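Local coordinates for protein BvnE (Penicillium brevicompactum, PDB 6U9I) that probably catalyses a stereoselective semipinacol rearrangement in the assembly of brevianamide alkaloids, as a fungal isomerase of the pinacolase type, at residues F78-M83 / M99-Y104; Y112-M117 / F135-Y140. All blocks are in the same frame, centred on the assembly; numbering follows the deposited sequence.

Interaction 1. Residues F78-M83 / M99-Y104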
loop_
_atom_site.group_PDB
_atom_site.type_symbol
_atom_site.label_atom_id
_atom_site.label_comp_id
_atom_site.label_asym_id
_atom_site.label_seq_id
_atom_site.Cartn_x
_atom_site.Cartn_y
_atom_site.Cartn_z
ATOM N N PHE A 78 -19.147 0.208 11.357
ATOM C CA PHE A 78 -17.952 0.395 10.542
ATOM C C PHE A 78 -16.824 0.994 11.368
ATOM O O PHE A 78 -17.035 1.912 12.168
ATOM C CB PHE A 78 -18.273 1.313 9.367
ATOM C CG PHE A 78 -17.087 1.635 8.488
ATOM C CD1 PHE A 78 -16.634 0.719 7.547
ATOM C CD2 PHE A 78 -16.443 2.864 8.588
ATOM C CE1 PHE A 78 -15.545 1.021 6.723
ATOM C CE2 PHE A 78 -15.359 3.175 7.768
ATOM C CZ PHE A 78 -14.912 2.248 6.838
ATOM N N ASN A 79 -15.613 0.488 11.155
ATOM C CA ASN A 79 -14.436 1.107 11.740
ATOM C C ASN A 79 -13.287 1.029 10.751
ATOM O O ASN A 79 -13.060 -0.015 10.135
ATOM C CB ASN A 79 -14.021 0.449 13.054
ATOM C CG ASN A 79 -12.798 1.119 13.669
ATOM O OD1 ASN A 79 -12.881 2.232 14.202
ATOM N ND2 ASN A 79 -11.656 0.464 13.568
ATOM N N LEU A 80 -12.579 2.143 10.599
ATOM C CA LEU A 80 -11.378 2.221 9.774
ATOM C C LEU A 80 -10.270 2.780 10.652
ATOM O O LEU A 80 -10.469 3.799 11.319
ATOM C CB LEU A 80 -11.612 3.114 8.549
ATOM C CG LEU A 80 -10.474 3.253 7.542
ATOM C CD1 LEU A 80 -10.166 1.912 6.905
ATOM C CD2 LEU A 80 -10.860 4.278 6.468
ATOM N N ALA A 81 -9.117 2.113 10.671
ATOM C CA ALA A 81 -8.091 2.495 11.629
ATOM C C ALA A 81 -6.731 2.058 11.123
ATOM O O ALA A 81 -6.615 1.129 10.321
ATOM C CB ALA A 81 -8.363 1.877 13.008
ATOM N N LEU A 82 -5.696 2.726 11.626
ATOM C CA LEU A 82 -4.342 2.261 11.357
ATOM C C LEU A 82 -4.192 0.810 11.805
ATOM O O LEU A 82 -4.741 0.406 12.838
ATOM C CB LEU A 82 -3.321 3.154 12.074
ATOM C CG LEU A 82 -3.077 4.491 11.361
ATOM C CD1 LEU A 82 -2.602 5.561 12.336
ATOM C CD2 LEU A 82 -2.076 4.319 10.213
ATOM N N MET A 83 -3.481 0.017 10.989
ATOM C CA MET A 83 -3.150 -1.357 11.347
ATOM C C MET A 83 -2.407 -1.363 12.679
ATOM O O MET A 83 -1.780 -0.370 13.049
ATOM C CB MET A 83 -2.284 -2.006 10.263
ATOM C CG MET A 83 -3.070 -2.377 8.992
ATOM S SD MET A 83 -4.002 -3.897 9.222
ATOM C CE MET A 83 -2.691 -5.142 9.156
ATOM N N MET A 99 -0.945 5.407 4.596
ATOM C CA MET A 99 -1.406 4.722 5.801
ATOM C C MET A 99 -1.778 3.282 5.494
ATOM O O MET A 99 -2.503 2.998 4.537
ATOM C CB MET A 99 -2.603 5.430 6.436
ATOM C CG MET A 99 -2.224 6.797 7.011
ATOM S SD MET A 99 -3.566 7.583 7.899
ATOM C CE MET A 99 -4.733 7.866 6.575
ATOM N N HIS A 100 -1.291 2.387 6.344
ATOM C CA HIS A 100 -1.642 0.975 6.313
ATOM C C HIS A 100 -2.833 0.793 7.247
ATOM O O HIS A 100 -2.713 1.022 8.450
ATOM C CB HIS A 100 -0.430 0.165 6.769
ATOM C CG HIS A 100 -0.545 -1.306 6.539
ATOM N ND1 HIS A 100 0.319 -2.206 7.128
ATOM C CD2 HIS A 100 -1.405 -2.039 5.790
ATOM C CE1 HIS A 100 -0.006 -3.433 6.753
ATOM N NE2 HIS A 100 -1.048 -3.360 5.941
ATOM N N LEU A 101 -3.988 0.408 6.695
ATOM C CA LEU A 101 -5.261 0.486 7.403
ATOM C C LEU A 101 -5.963 -0.861 7.451
ATOM O O LEU A 101 -5.829 -1.687 6.546
ATOM C CB LEU A 101 -6.222 1.485 6.735
ATOM C CG LEU A 101 -5.757 2.934 6.579
ATOM C CD1 LEU A 101 -6.822 3.765 5.852
ATOM C CD2 LEU A 101 -5.400 3.571 7.921
ATOM N N ALA A 102 -6.755 -1.045 8.505
ATOM C CA ALA A 102 -7.687 -2.156 8.627
ATOM C C ALA A 102 -9.105 -1.610 8.690
ATOM O O ALA A 102 -9.363 -0.609 9.371
ATOM C CB ALA A 102 -7.404 -2.978 9.893
ATOM N N SER A 103 -10.023 -2.264 7.985
ATOM C CA SER A 103 -11.435 -1.926 8.076
ATOM C C SER A 103 -12.191 -3.053 8.765
ATOM O O SER A 103 -11.801 -4.223 8.702
ATOM C CB SER A 103 -12.044 -1.652 6.692
ATOM O OG SER A 103 -12.034 -2.827 5.903
ATOM N N TYR A 104 -13.272 -2.684 9.442
ATOM C CA TYR A 104 -14.173 -3.644 10.055
ATOM C C TYR A 104 -15.594 -3.149 9.859
ATOM O O TYR A 104 -15.867 -1.954 10.013
ATOM C CB TYR A 104 -13.862 -3.821 11.554
ATOM C CG TYR A 104 -14.916 -4.589 12.331
ATOM C CD1 TYR A 104 -16.077 -3.963 12.784
ATOM C CD2 TYR A 104 -14.748 -5.937 12.621
ATOM C CE1 TYR A 104 -17.046 -4.663 13.489
ATOM C CE2 TYR A 104 -15.707 -6.640 13.335
ATOM C CZ TYR A 104 -16.854 -5.997 13.765
ATOM O OH TYR A 104 -17.816 -6.691 14.474
HETATM O O HOH W 1 -10.468 -1.267 11.959
#

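Interaction 2. Residues Y112-M117 / F135-Y140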
loop_
_atom_site.group_PDB
_atom_site.type_symbol
_atom_site.label_atom_id
_atom_site.label_comp_id
_atom_site.label_asym_id
_atom_site.label_seq_id
_atom_site.Cartn_x
_atom_site.Cartn_y
_atom_site.Cartn_z
ATOM N N TYR A 112 -17.111 -7.991 7.676
ATOM C CA TYR A 112 -16.267 -7.448 6.618
ATOM C C TYR A 112 -14.980 -6.968 7.273
ATOM O O TYR A 112 -15.019 -6.075 8.124
ATOM C CB TYR A 112 -16.970 -6.302 5.895
ATOM C CG TYR A 112 -16.093 -5.578 4.899
ATOM C CD1 TYR A 112 -15.882 -6.097 3.627
ATOM C CD2 TYR A 112 -15.481 -4.373 5.226
ATOM C CE1 TYR A 112 -15.087 -5.438 2.703
ATOM C CE2 TYR A 112 -14.680 -3.707 4.312
ATOM C CZ TYR A 112 -14.483 -4.246 3.055
ATOM O OH TYR A 112 -13.688 -3.588 2.140
ATOM N N GLU A 113 -13.851 -7.588 6.920
ATOM C CA GLU A 113 -12.573 -7.293 7.586
ATOM C C GLU A 113 -11.490 -7.187 6.515
ATOM O O GLU A 113 -10.850 -8.186 6.169
ATOM C CB GLU A 113 -12.228 -8.361 8.617
ATOM C CG GLU A 113 -13.240 -8.511 9.735
ATOM C CD GLU A 113 -12.988 -9.758 10.554
ATOM O OE1 GLU A 113 -13.179 -10.875 10.018
ATOM O OE2 GLU A 113 -12.575 -9.616 11.720
ATOM N N ASN A 114 -11.271 -5.978 6.009
ATOM C CA ASN A 114 -10.342 -5.774 4.907
ATOM C C ASN A 114 -9.100 -5.037 5.396
ATOM O O ASN A 114 -9.001 -4.608 6.552
ATOM C CB ASN A 114 -11.020 -5.009 3.759
ATOM C CG ASN A 114 -10.547 -5.458 2.370
ATOM O OD1 ASN A 114 -9.430 -5.942 2.201
ATOM N ND2 ASN A 114 -11.403 -5.282 1.367
ATOM N N GLU A 115 -8.139 -4.908 4.485
ATOM C CA GLU A 115 -6.837 -4.318 4.764
ATOM C C GLU A 115 -6.407 -3.527 3.541
ATOM O O GLU A 115 -6.597 -3.985 2.408
ATOM C CB GLU A 115 -5.798 -5.403 5.091
ATOM C CG GLU A 115 -4.396 -4.877 5.398
ATOM C CD GLU A 115 -3.389 -5.999 5.613
ATOM O OE1 GLU A 115 -2.165 -5.737 5.540
ATOM O OE2 GLU A 115 -3.821 -7.150 5.863
ATOM N N TYR A 116 -5.840 -2.340 3.760
ATOM C CA TYR A 116 -5.521 -1.450 2.650
ATOM C C TYR A 116 -4.196 -0.750 2.884
ATOM O O TYR A 116 -3.793 -0.510 4.024
ATOM C CB TYR A 116 -6.566 -0.348 2.434
ATOM C CG TYR A 116 -7.987 -0.757 2.682
ATOM C CD1 TYR A 116 -8.465 -0.889 3.986
ATOM C CD2 TYR A 116 -8.860 -0.997 1.629
ATOM C CE1 TYR A 116 -9.754 -1.257 4.227
ATOM C CE2 TYR A 116 -10.175 -1.378 1.872
ATOM C CZ TYR A 116 -10.609 -1.500 3.168
ATOM O OH TYR A 116 -11.914 -1.867 3.452
ATOM N N MET A 117 -3.557 -0.372 1.783
ATOM C CA MET A 117 -2.538 0.670 1.780
ATOM C C MET A 117 -3.127 1.859 1.034
ATOM O O MET A 117 -3.462 1.748 -0.153
ATOM C CB MET A 117 -1.243 0.183 1.124
ATOM C CG MET A 117 -0.018 1.028 1.431
ATOM S SD MET A 117 0.532 0.903 3.154
ATOM C CE MET A 117 1.020 -0.811 3.268
ATOM N N PHE A 135 -5.432 0.979 -2.129
ATOM C CA PHE A 135 -4.911 -0.316 -2.568
ATOM C C PHE A 135 -5.413 -1.380 -1.592
ATOM O O PHE A 135 -4.901 -1.497 -0.476
ATOM C CB PHE A 135 -3.385 -0.266 -2.620
ATOM C CG PHE A 135 -2.751 -1.384 -3.416
ATOM C CD1 PHE A 135 -2.754 -2.689 -2.935
ATOM C CD2 PHE A 135 -2.109 -1.116 -4.619
ATOM C CE1 PHE A 135 -2.161 -3.729 -3.659
ATOM C CE2 PHE A 135 -1.506 -2.156 -5.352
ATOM C CZ PHE A 135 -1.542 -3.455 -4.878
ATOM N N ALA A 136 -6.406 -2.158 -2.014
ATOM C CA ALA A 136 -7.096 -3.108 -1.151
ATOM C C ALA A 136 -6.468 -4.499 -1.222
ATOM O O ALA A 136 -5.703 -4.827 -2.135
ATOM C CB ALA A 136 -8.580 -3.200 -1.535
ATOM N N ASP A 137 -6.796 -5.314 -0.216
ATOM C CA ASP A 137 -6.613 -6.767 -0.256
ATOM C C ASP A 137 -7.592 -7.307 -1.297
ATOM O O ASP A 137 -8.788 -7.451 -1.027
ATOM C CB ASP A 137 -6.869 -7.343 1.137
ATOM C CG ASP A 137 -6.711 -8.868 1.219
ATOM O OD1 ASP A 137 -6.734 -9.585 0.196
ATOM O OD2 ASP A 137 -6.593 -9.362 2.357
ATOM N N SER A 138 -7.098 -7.571 -2.508
ATOM C CA SER A 138 -8.014 -7.874 -3.604
ATOM C C SER A 138 -8.638 -9.256 -3.448
ATOM O O SER A 138 -9.803 -9.460 -3.813
ATOM C CB SER A 138 -7.273 -7.765 -4.936
ATOM O OG SER A 138 -6.037 -8.469 -4.866
ATOM N N ASP A 139 -7.876 -10.227 -2.931
ATOM C CA ASP A 139 -8.471 -11.534 -2.661
ATOM C C ASP A 139 -9.652 -11.398 -1.718
ATOM O O ASP A 139 -10.707 -12.007 -1.937
ATOM C CB ASP A 139 -7.443 -12.500 -2.069
ATOM C CG ASP A 139 -8.055 -13.857 -1.718
ATOM O OD1 ASP A 139 -8.663 -14.471 -2.615
ATOM O OD2 ASP A 139 -7.942 -14.304 -0.552
ATOM N N TYR A 140 -9.502 -10.584 -0.670
ATOM C CA TYR A 140 -10.613 -10.400 0.251
ATOM C C TYR A 140 -11.785 -9.726 -0.446
ATOM O O TYR A 140 -12.944 -10.089 -0.213
ATOM C CB TYR A 140 -10.177 -9.595 1.477
ATOM C CG TYR A 140 -11.227 -9.674 2.549
ATOM C CD1 TYR A 140 -11.230 -10.715 3.456
ATOM C CD2 TYR A 140 -12.254 -8.740 2.614
ATOM C CE1 TYR A 140 -12.208 -10.813 4.423
ATOM C CE2 TYR A 140 -13.231 -8.826 3.576
ATOM C CZ TYR A 140 -13.204 -9.867 4.481
ATOM O OH TYR A 140 -14.181 -9.966 5.443
HETATM O O HOH W 2 -13.804 -11.734 7.257
HETATM O O HOH W 3 -7.983 -8.557 4.571
HETATM O O HOH W 4 -5.631 -9.112 5.246
#

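Interaction 1. Residues F78-M83 / M99-Y104
Five backbone hydrogen bonds fasten strand 78-82, and Met83 just beyond it, to strand 99-104, the antiparallel axes at 154°. Asn79 with Tyr104 and Ala81 with Ala102 are the hydrogen-bonded pairs, each bonded both ways; Leu80-Ser103 and Leu82-Leu101 are non-hydrogen-bonded. The last bond, Met83 N to His100 O at 2.8 Å, is nearly straight (176°) and uses a carbonyl lone pair, anchoring the chain as it leaves the strand. There Met83, bent at chi2 and chi3, folds over the imidazole: CG sits 3.6 Å from the centroid of the His100 ring, close to its normal, a CH-pi contact, and Met83 SD reaches Ala102 CB at 3.6 Å. On the Leu80-Ser103 face, Leu80 CD1 meets Leu101 CD1 at 4.0 Å, the two side chains crossing obliquely. Leu82 CD2 packs on Met99 CB (4.0 Å), the side chains crossing near a right angle. A water links Asn79 ND2 (2.6 Å) to Ala102 O (2.9 Å). In the second shell, a probable hydrogen bond from His100 NE2 to Glu115 would limit rotation of the ring whose face Met83 covers. Leu80 and Leu101 both rest on Leu26 of helix 14-31, while strand 110-122 pairs with the other edge of 96-107.

Interaction 2. Residues Y112-M117 / F135-Y140
Tyr112 offers a ring face to Tyr140, whose edge points at it in an offset edge-to-face pair with centroids 5.8 Å apart and planes at 68°. One residue on, Glu113 N donates to Tyr140 OH (2.8 Å), and Glu113 O lies 3.3 Å above the middle of the Tyr140 ring, so the Glu113 backbone meets both hydroxyl and face. A water also joins Tyr140 OH to Glu113 OE1. Asn114 ND2 donates to Tyr112 OH almost in the amide plane, Asn114 OD1 accepts from Glu115 N and lies 3.1 Å from Asp137 CB, and Asn114 CG is 3.7 Å from Tyr140 CD2. That Tyr112 hydroxyl also shares a hydrogen bond with Tyr116 OH, which probably bonds Ser103 OG too. Segment 112-117 lies on one arm of a beta hairpin, strand 110-122 with strand 129-136, and the second arm leads into helix 138-150 through its N-cap, Asp137: Asp137 OD1 accepts from Tyr140 N at 3.1 Å, from above the carboxylate plane. Glu115 O accepts from Asp137 N at 2.9 Å, nearly along the C=O axis; Glu115 OE1 probably bonds His100 NE2, and one water lies between Glu115 OE2 and Asp137 OD2, perhaps bridging them. The Asp137 carboxylate also bonds Ser138 and Ser53 of the second subunit. Tyr116 forms a non-hydrogen-bonded pair with Ala136, Tyr116 CD2 3.9 Å from Ala136 CB. Met117 and Phe135 exchange two backbone bonds, and Met117 packs on Met117 of the second subunit.

How the interactions relate
From the N terminus, interaction 1 comes first: strand 78-82 is joined to strand 96-107 across 15 intervening residues, which include the short strand 89-91. Strand 96-107 then turns directly into strand 110-122, and interaction 2 closes a second loop of 17 residues between 112-117 and 135-140. The two loops follow in series, neither nesting nor crossing. Their centres lie about 10 Å apart, and both reach the same sheet, in which 96-107 and 110-122 are neighbours. Side chains cross that seam: Ser103 OG approaches Tyr116 OH at 2.6 Å, a probable hydrogen bond, and the probable His100-Glu115 bond spans it too. Strand 78-82 is thus tied through the sheet to helix 138-150 and the subunit interface.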